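Long-range contact in putative uncharacterized protein (PDB 4GNX), which probably serves as the small OB-fold subunit of the trimeric replication protein A, the complex that binds single-stranded DNA: residues Thr20-Gly25 and Glu62-Val67. Residues are numbered along the deposited sequence; the frame is centred on the assembly and turned at random.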
# COMPACT_ATOMS: atom_id res chain seq x y z
N THR A 20 10.49 -31.62 -0.49
CA THR A 20 11.13 -30.63 -1.31
C THR A 20 10.67 -29.28 -0.87
O THR A 20 9.47 -29.01 -0.88
CB THR A 20 10.75 -30.84 -2.77
OG1 THR A 20 11.34 -32.06 -3.22
CG2 THR A 20 11.27 -29.70 -3.61
N VAL A 21 11.60 -28.43 -0.47
CA VAL A 21 11.24 -27.08 -0.10
C VAL A 21 11.88 -26.03 -0.99
O VAL A 21 12.65 -26.34 -1.93
CB VAL A 21 11.60 -26.79 1.36
CG1 VAL A 21 10.89 -27.75 2.30
CG2 VAL A 21 13.11 -26.83 1.54
N ARG A 22 11.58 -24.77 -0.69
CA ARG A 22 12.16 -23.65 -1.38
C ARG A 22 12.64 -22.69 -0.32
O ARG A 22 11.91 -22.42 0.62
CB ARG A 22 11.11 -23.01 -2.25
CG ARG A 22 11.63 -21.93 -3.16
CD ARG A 22 10.71 -21.78 -4.37
NE ARG A 22 10.93 -22.85 -5.34
CZ ARG A 22 10.14 -23.10 -6.37
NH1 ARG A 22 9.07 -22.36 -6.56
NH2 ARG A 22 10.41 -24.11 -7.20
N ILE A 23 13.86 -22.19 -0.45
CA ILE A 23 14.44 -21.32 0.59
C ILE A 23 15.36 -20.25 -0.01
O ILE A 23 16.11 -20.54 -0.96
CB ILE A 23 15.12 -22.14 1.72
CG1 ILE A 23 15.81 -21.22 2.71
CG2 ILE A 23 16.18 -23.06 1.19
CD1 ILE A 23 15.87 -21.76 4.12
N VAL A 24 15.28 -19.04 0.54
CA VAL A 24 16.06 -17.90 0.07
C VAL A 24 17.06 -17.44 1.12
O VAL A 24 16.74 -17.36 2.30
CB VAL A 24 15.17 -16.69 -0.27
CG1 VAL A 24 16.00 -15.56 -0.86
CG2 VAL A 24 14.08 -17.06 -1.27
N GLY A 25 18.26 -17.10 0.69
CA GLY A 25 19.23 -16.62 1.65
C GLY A 25 20.41 -15.94 1.01
O GLY A 25 20.61 -16.05 -0.19
N GLU A 62 18.03 -18.49 -4.46
CA GLU A 62 16.82 -19.27 -4.11
C GLU A 62 17.03 -20.72 -4.46
O GLU A 62 17.22 -21.06 -5.63
CB GLU A 62 15.54 -18.76 -4.81
CG GLU A 62 14.27 -19.47 -4.33
CD GLU A 62 13.05 -19.19 -5.20
OE1 GLU A 62 12.83 -19.92 -6.20
OE2 GLU A 62 12.26 -18.25 -4.89
N VAL A 63 16.99 -21.58 -3.45
CA VAL A 63 17.23 -23.01 -3.68
C VAL A 63 15.96 -23.80 -3.61
O VAL A 63 15.19 -23.63 -2.66
CB VAL A 63 18.16 -23.62 -2.63
CG1 VAL A 63 18.27 -25.12 -2.87
CG2 VAL A 63 19.51 -22.93 -2.66
N THR A 64 15.72 -24.64 -4.61
CA THR A 64 14.71 -25.66 -4.46
C THR A 64 15.48 -26.91 -4.10
O THR A 64 16.39 -27.33 -4.83
CB THR A 64 13.84 -25.87 -5.72
OG1 THR A 64 13.17 -24.64 -6.07
CG2 THR A 64 12.77 -26.88 -5.46
N GLY A 65 15.15 -27.49 -2.95
CA GLY A 65 15.90 -28.64 -2.48
C GLY A 65 15.11 -29.54 -1.57
O GLY A 65 14.02 -29.19 -1.13
N LYS A 66 15.68 -30.69 -1.29
CA LYS A 66 15.02 -31.68 -0.47
C LYS A 66 15.71 -31.70 0.89
O LYS A 66 16.95 -31.79 0.97
CB LYS A 66 15.10 -33.03 -1.18
CG LYS A 66 15.26 -34.26 -0.33
CD LYS A 66 14.07 -35.19 -0.47
CE LYS A 66 14.47 -36.61 -0.11
NZ LYS A 66 14.82 -37.37 -1.34
N VAL A 67 14.92 -31.57 1.96
CA VAL A 67 15.44 -31.54 3.32
C VAL A 67 15.99 -32.92 3.76
O VAL A 67 15.27 -33.92 3.66
CB VAL A 67 14.37 -31.08 4.32
CG1 VAL A 67 14.98 -30.80 5.68
CG2 VAL A 67 13.69 -29.82 3.83
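Strands 20-25 and 62-67 run antiparallel and are tied by four backbone hydrogen bonds. Val-21 N donates to Gly-65 O at 2.6 Å, nearly along the C=O axis. Gly-65 N returns to Val-21 O from above the carbonyl plane. Ile-23 and Val-63 form the second hydrogen-bonded pair, straightest from Val-63 N to Ile-23 O (2.8 Å, 168°).

On the face with Thr-20, Val-24 and Glu-62, Arg-22 grips Thr-64 side-on. Arg-22 NE and NH2 both donate hydrogen bonds to Thr-64 OG1, each 3.0 Å long, and the oxygen lies in the guanidinium plane at the edge of the group. Arg-22 CG is anti to the backbone N (chi1 -173°), and a bend at chi3 (-78°) places the head beside Thr-64. Glu-62 OE1 lies 3.6 Å from Arg-22 NE, well out of the guanidinium plane, so this salt bridge rests on charge alone. Arg-22 NH1 also pairs with Glu-60 of a neighbouring subunit, and the Glu-62 carboxylate is hydrogen-bonded to the hydroxyls of Tyr-90 and Tyr-117 of that subunit. This face therefore forms part of a subunit interface.

Thr-20 CG2 meets Thr-64 CG2 at 3.7 Å, and Val-24 CG2 rests on Glu-62 CG. Val-21 lies on the other face with Ile-23 and Val-63. The side chains of Val-21 and Val-67 cross obliquely, and Val-67 CG2 lies 3.8 Å from both Val-21 CG1 and Val-21 CG2.

The pair belongs to the curled sheet of the OB fold. Strand 7-8 flanks 20-25, strand 73-81 flanks 62-67, and Phe-74 packs on Val-21 and Ile-23.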